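PDB 3TTY: beta-galactosidase from Bacillus circulans subsp. alkalophilus, which hydrolytically removes terminal beta-D-galactose residues from beta-galactosides, using a TIM-barrel glycoside hydrolase domain that binds galactose. Local coordinates for residues Ser628-Phe642 against Gln661-Ala675. Residues are numbered along the deposited sequence; the frame is centred on the assembly and turned at random.
Sequences SYLFVMNHNAEEMTF and QATIPARGVMILERA
Strand 628-634 pairs with strand 669-674, and strand 640-642 with strand 661-664, forming two antiparallel ladders of the C-terminal beta domain. The register slips by two between them, at the loop 635-639 and the type II turn Pro665-Gly668. Backbone hydrogen bonds support both ladders: Val632 N to Met670 O at 2.7 Å in the first, Phe642 N to Ala662 O at 2.8 Å in the second.

Polar side-chain bonding concentrates at the slip. Asn634 ND2 donates to Pro665 O at 3.1 Å, meeting that carbonyl from above its plane; Gly668 N takes the other face. A chi1 of -179°, CG opposite the backbone N, carries the amide across to the turn. The same ND2 reaches Glu638 O, nearly in the amide plane, while OD1 accepts from Asn636 N in an Asx turn and from Asn636 ND2. A leucine here would probably cost Pro665 O its side-chain donor, leave Glu638 O and Asn636 N without these mates and free the loop to shift.

Among apolar contacts, Ile671 CG2 sits over the Phe631 ring, 4.2 Å from its centroid and 11° off the normal, a CH-pi contact; helix 326-336 also packs on Phe631. On the first ladder's other face, Val632 CG1 meets Ile664 CD1 at 3.7 Å, where the two ladders meet.

The Arg674 guanidinium, salt-bridged to Glu621, has Ser628 OG over one face and Leu630 CG at its edge. Between the ladders, Met670 SD lies in plane at the Phe642 edge, 3.9 Å from CZ, a Met-aromatic contact.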
loop_
_atom_site.group_PDB
_atom_site.type_symbol
_atom_site.label_atom_id
_atom_site.label_comp_id
_atom_site.label_asym_id
_atom_site.label_seq_id
_atom_site.Cartn_x
_atom_site.Cartn_y
_atom_site.Cartn_z
ATOM N N SER A 628 46.810 -19.494 12.207
ATOM C CA SER A 628 45.730 -19.077 11.321
ATOM C C SER A 628 44.653 -20.149 11.183
ATOM O O SER A 628 44.949 -21.288 10.831
ATOM C CB SER A 628 46.280 -18.737 9.940
ATOM O OG SER A 628 45.316 -19.028 8.949
ATOM N N TYR A 629 43.406 -19.774 11.458
ATOM C CA TYR A 629 42.270 -20.660 11.259
ATOM C C TYR A 629 41.466 -20.280 10.020
ATOM O O TYR A 629 40.867 -19.202 9.961
ATOM C CB TYR A 629 41.368 -20.661 12.493
ATOM C CG TYR A 629 42.116 -21.051 13.733
ATOM C CD1 TYR A 629 42.507 -22.371 13.941
ATOM C CD2 TYR A 629 42.457 -20.105 14.689
ATOM C CE1 TYR A 629 43.212 -22.740 15.073
ATOM C CE2 TYR A 629 43.168 -20.465 15.823
ATOM C CZ TYR A 629 43.540 -21.787 16.012
ATOM O OH TYR A 629 44.246 -22.157 17.139
ATOM N N LEU A 630 41.468 -21.164 9.023
ATOM C CA LEU A 630 40.661 -20.948 7.827
ATOM C C LEU A 630 39.323 -21.644 7.980
ATOM O O LEU A 630 39.259 -22.880 8.010
ATOM C CB LEU A 630 41.349 -21.467 6.568
ATOM C CG LEU A 630 42.644 -20.811 6.112
ATOM C CD1 LEU A 630 42.889 -21.168 4.643
ATOM C CD2 LEU A 630 42.567 -19.324 6.299
ATOM N N PHE A 631 38.263 -20.850 8.082
ATOM C CA PHE A 631 36.915 -21.379 8.133
ATOM C C PHE A 631 36.421 -21.621 6.716
ATOM O O PHE A 631 36.236 -20.680 5.941
ATOM C CB PHE A 631 35.994 -20.418 8.891
ATOM C CG PHE A 631 36.307 -20.322 10.365
ATOM C CD1 PHE A 631 35.502 -20.954 11.307
ATOM C CD2 PHE A 631 37.412 -19.612 10.807
ATOM C CE1 PHE A 631 35.797 -20.885 12.656
ATOM C CE2 PHE A 631 37.709 -19.528 12.160
ATOM C CZ PHE A 631 36.899 -20.169 13.090
ATOM N N VAL A 632 36.229 -22.888 6.367
ATOM C CA VAL A 632 35.748 -23.240 5.041
ATOM C C VAL A 632 34.314 -23.704 5.145
ATOM O O VAL A 632 33.998 -24.608 5.916
ATOM C CB VAL A 632 36.576 -24.349 4.399
ATOM C CG1 VAL A 632 36.122 -24.570 2.962
ATOM C CG2 VAL A 632 38.049 -23.998 4.459
ATOM N N MET A 633 33.444 -23.075 4.363
ATOM C CA MET A 633 32.016 -23.261 4.531
ATOM C C MET A 633 31.351 -23.441 3.192
ATOM O O MET A 633 31.335 -22.537 2.361
ATOM C CB MET A 633 31.437 -22.097 5.325
ATOM C CG MET A 633 32.099 -22.015 6.709
ATOM S SD MET A 633 31.971 -20.447 7.559
ATOM C CE MET A 633 32.949 -19.372 6.501
ATOM N N ASN A 634 30.819 -24.635 2.981
ATOM C CA ASN A 634 30.200 -24.973 1.716
ATOM C C ASN A 634 28.708 -24.748 1.769
ATOM O O ASN A 634 27.991 -25.555 2.336
ATOM C CB ASN A 634 30.480 -26.434 1.365
ATOM C CG ASN A 634 29.882 -26.831 0.038
ATOM O OD1 ASN A 634 29.395 -25.980 -0.718
ATOM N ND2 ASN A 634 29.915 -28.129 -0.265
ATOM N N HIS A 635 28.244 -23.658 1.170
ATOM C CA HIS A 635 26.818 -23.346 1.141
ATOM C C HIS A 635 26.026 -24.160 0.110
ATOM O O HIS A 635 24.791 -24.172 0.139
ATOM C CB HIS A 635 26.613 -21.844 0.905
ATOM C CG HIS A 635 27.230 -20.978 1.964
ATOM N ND1 HIS A 635 26.637 -20.766 3.189
ATOM C CD2 HIS A 635 28.384 -20.269 1.978
ATOM C CE1 HIS A 635 27.400 -19.968 3.914
ATOM N NE2 HIS A 635 28.467 -19.652 3.203
ATOM N N ASN A 636 26.733 -24.833 -0.797
ATOM C CA ASN A 636 26.079 -25.643 -1.831
ATOM C C ASN A 636 25.409 -26.894 -1.271
ATOM O O ASN A 636 25.848 -27.443 -0.260
ATOM C CB ASN A 636 27.077 -26.054 -2.916
ATOM C CG ASN A 636 27.789 -24.878 -3.524
ATOM O OD1 ASN A 636 27.276 -24.234 -4.439
ATOM N ND2 ASN A 636 28.985 -24.591 -3.029
ATOM N N ALA A 637 24.348 -27.344 -1.936
ATOM C CA ALA A 637 23.649 -28.566 -1.530
ATOM C C ALA A 637 24.381 -29.810 -2.039
ATOM O O ALA A 637 23.888 -30.933 -1.908
ATOM C CB ALA A 637 22.203 -28.551 -2.031
ATOM N N GLU A 638 25.562 -29.598 -2.613
ATOM C CA GLU A 638 26.345 -30.683 -3.191
ATOM C C GLU A 638 27.759 -30.675 -2.618
ATOM O O GLU A 638 28.289 -29.625 -2.248
ATOM C CB GLU A 638 26.401 -30.551 -4.720
ATOM C CG GLU A 638 25.030 -30.377 -5.408
ATOM C CD GLU A 638 24.734 -28.928 -5.815
ATOM O OE1 GLU A 638 25.693 -28.149 -6.043
ATOM O OE2 GLU A 638 23.534 -28.568 -5.911
ATOM N N GLU A 639 28.359 -31.856 -2.533
ATOM C CA GLU A 639 29.768 -31.994 -2.172
ATOM C C GLU A 639 30.656 -31.175 -3.114
ATOM O O GLU A 639 30.378 -31.066 -4.312
ATOM C CB GLU A 639 30.161 -33.468 -2.249
ATOM C CG GLU A 639 31.534 -33.791 -1.711
ATOM C CD GLU A 639 31.855 -35.270 -1.841
ATOM O OE1 GLU A 639 31.806 -35.991 -0.814
ATOM O OE2 GLU A 639 32.146 -35.709 -2.980
ATOM N N MET A 640 31.736 -30.614 -2.578
ATOM C CA MET A 640 32.597 -29.735 -3.360
ATOM C C MET A 640 34.064 -30.024 -3.069
ATOM O O MET A 640 34.411 -30.437 -1.962
ATOM C CB MET A 640 32.273 -28.272 -3.036
ATOM C CG MET A 640 32.152 -27.363 -4.247
ATOM S SD MET A 640 30.658 -27.614 -5.207
ATOM C CE MET A 640 30.918 -26.451 -6.543
ATOM N N THR A 641 34.927 -29.805 -4.058
ATOM C CA THR A 641 36.362 -30.045 -3.883
ATOM C C THR A 641 37.201 -28.797 -4.156
ATOM O O THR A 641 36.834 -27.946 -4.959
ATOM C CB THR A 641 36.868 -31.233 -4.752
ATOM O OG1 THR A 641 36.945 -30.838 -6.124
ATOM C CG2 THR A 641 35.922 -32.418 -4.643
ATOM N N PHE A 642 38.333 -28.687 -3.474
ATOM C CA PHE A 642 39.168 -27.506 -3.607
ATOM C C PHE A 642 40.591 -27.824 -3.200
ATOM O O PHE A 642 40.828 -28.727 -2.397
ATOM C CB PHE A 642 38.624 -26.366 -2.731
ATOM C CG PHE A 642 38.674 -26.656 -1.247
ATOM C CD1 PHE A 642 37.644 -27.350 -0.623
ATOM C CD2 PHE A 642 39.751 -26.235 -0.476
ATOM C CE1 PHE A 642 37.690 -27.620 0.744
ATOM C CE2 PHE A 642 39.800 -26.493 0.900
ATOM C CZ PHE A 642 38.770 -27.186 1.507
ATOM N N GLN A 661 44.395 -31.456 -2.646
ATOM C CA GLN A 661 42.982 -31.639 -2.939
ATOM C C GLN A 661 42.191 -32.114 -1.721
ATOM O O GLN A 661 42.558 -33.094 -1.075
ATOM C CB GLN A 661 42.815 -32.614 -4.095
ATOM C CG GLN A 661 43.367 -32.092 -5.403
ATOM C CD GLN A 661 42.328 -31.346 -6.209
ATOM O OE1 GLN A 661 41.404 -31.950 -6.763
ATOM N NE2 GLN A 661 42.470 -30.028 -6.283
ATOM N N ALA A 662 41.113 -31.402 -1.404
ATOM C CA ALA A 662 40.223 -31.800 -0.320
ATOM C C ALA A 662 38.780 -31.658 -0.751
ATOM O O ALA A 662 38.440 -30.795 -1.568
ATOM C CB ALA A 662 40.481 -30.981 0.929
ATOM N N THR A 663 37.931 -32.530 -0.217
ATOM C CA THR A 663 36.500 -32.400 -0.436
ATOM C C THR A 663 35.821 -31.957 0.849
ATOM O O THR A 663 36.335 -32.156 1.955
ATOM C CB THR A 663 35.855 -33.700 -0.954
ATOM O OG1 THR A 663 35.895 -34.694 0.076
ATOM C CG2 THR A 663 36.588 -34.211 -2.186
ATOM N N ILE A 664 34.669 -31.333 0.680
ATOM C CA ILE A 664 33.897 -30.815 1.786
ATOM C C ILE A 664 32.453 -31.119 1.436
ATOM O O ILE A 664 32.006 -30.841 0.325
ATOM C CB ILE A 664 34.126 -29.295 1.962
ATOM C CG1 ILE A 664 33.464 -28.783 3.248
ATOM C CG2 ILE A 664 33.652 -28.534 0.727
ATOM C CD1 ILE A 664 33.661 -27.270 3.497
ATOM N N PRO A 665 31.728 -31.736 2.369
ATOM C CA PRO A 665 30.369 -32.195 2.073
ATOM C C PRO A 665 29.418 -31.029 1.860
ATOM O O PRO A 665 29.744 -29.898 2.227
ATOM C CB PRO A 665 29.969 -32.965 3.344
ATOM C CG PRO A 665 31.242 -33.203 4.106
ATOM C CD PRO A 665 32.156 -32.073 3.738
ATOM N N ALA A 666 28.259 -31.305 1.267
ATOM C CA ALA A 666 27.176 -30.336 1.237
ATOM C C ALA A 666 26.996 -29.751 2.632
ATOM O O ALA A 666 27.034 -30.478 3.616
ATOM C CB ALA A 666 25.871 -31.002 0.768
ATOM N N ARG A 667 26.803 -28.436 2.711
ATOM C CA ARG A 667 26.592 -27.744 3.984
ATOM C C ARG A 667 27.754 -27.903 4.956
ATOM O O ARG A 667 27.622 -27.596 6.142
ATOM C CB ARG A 667 25.312 -28.238 4.656
ATOM C CG ARG A 667 24.057 -27.517 4.215
ATOM C CD ARG A 667 23.607 -27.915 2.825
ATOM N NE ARG A 667 22.728 -26.886 2.272
ATOM C CZ ARG A 667 21.495 -27.093 1.822
ATOM N NH1 ARG A 667 20.965 -28.307 1.831
ATOM N NH2 ARG A 667 20.797 -26.069 1.350
ATOM N N GLY A 668 28.889 -28.375 4.454
ATOM C CA GLY A 668 29.988 -28.765 5.318
ATOM C C GLY A 668 30.786 -27.597 5.860
ATOM O O GLY A 668 30.742 -26.498 5.315
ATOM N N VAL A 669 31.514 -27.843 6.942
ATOM C CA VAL A 669 32.386 -26.837 7.535
ATOM C C VAL A 669 33.702 -27.503 7.912
ATOM O O VAL A 669 33.710 -28.570 8.526
ATOM C CB VAL A 669 31.761 -26.209 8.814
ATOM C CG1 VAL A 669 32.744 -25.274 9.505
ATOM C CG2 VAL A 669 30.469 -25.478 8.483
ATOM N N MET A 670 34.809 -26.875 7.527
ATOM C CA MET A 670 36.126 -27.291 7.973
ATOM C C MET A 670 36.788 -26.071 8.585
ATOM O O MET A 670 36.542 -24.942 8.167
ATOM C CB MET A 670 36.965 -27.804 6.799
ATOM C CG MET A 670 36.250 -28.831 5.909
ATOM S SD MET A 670 37.164 -29.270 4.411
ATOM C CE MET A 670 38.673 -29.900 5.137
ATOM N N ILE A 671 37.618 -26.302 9.590
ATOM C CA ILE A 671 38.406 -25.241 10.179
ATOM C C ILE A 671 39.864 -25.672 10.121
ATOM O O ILE A 671 40.350 -26.401 10.990
ATOM C CB ILE A 671 37.986 -24.965 11.632
ATOM C CG1 ILE A 671 36.476 -24.716 11.714
ATOM C CG2 ILE A 671 38.753 -23.794 12.194
ATOM C CD1 ILE A 671 35.969 -24.583 13.126
ATOM N N LEU A 672 40.550 -25.226 9.075
ATOM C CA LEU A 672 41.935 -25.601 8.845
ATOM C C LEU A 672 42.857 -24.826 9.756
ATOM O O LEU A 672 42.865 -23.603 9.729
ATOM C CB LEU A 672 42.305 -25.335 7.392
ATOM C CG LEU A 672 42.016 -26.457 6.392
ATOM C CD1 LEU A 672 41.109 -27.550 6.980
ATOM C CD2 LEU A 672 41.458 -25.891 5.094
ATOM N N GLU A 673 43.631 -25.544 10.561
ATOM C CA GLU A 673 44.621 -24.940 11.447
ATOM C C GLU A 673 45.995 -24.935 10.782
ATOM O O GLU A 673 46.546 -25.994 10.484
ATOM C CB GLU A 673 44.685 -25.711 12.771
ATOM C CG GLU A 673 45.670 -25.166 13.789
ATOM C CD GLU A 673 45.662 -25.962 15.084
ATOM O OE1 GLU A 673 45.836 -27.195 15.015
ATOM O OE2 GLU A 673 45.475 -25.360 16.168
ATOM N N ARG A 674 46.540 -23.743 10.550
ATOM C CA ARG A 674 47.847 -23.600 9.911
ATOM C C ARG A 674 48.656 -22.457 10.532
ATOM O O ARG A 674 48.265 -21.893 11.553
ATOM C CB ARG A 674 47.681 -23.387 8.406
ATOM C CG ARG A 674 46.731 -22.262 8.052
ATOM C CD ARG A 674 46.715 -21.989 6.552
ATOM N NE ARG A 674 46.085 -20.707 6.225
ATOM C CZ ARG A 674 46.736 -19.546 6.131
ATOM N NH1 ARG A 674 48.052 -19.488 6.336
ATOM N NH2 ARG A 674 46.078 -18.431 5.823
ATOM N N ALA A 675 49.786 -22.118 9.923
ATOM C CA ALA A 675 50.624 -21.036 10.439
ATOM C C ALA A 675 50.557 -19.792 9.550
ATOM O O ALA A 675 50.348 -18.676 10.036
ATOM C CB ALA A 675 52.074 -21.508 10.614
HETATM O O HOH W 1 22.936 -23.635 2.312
#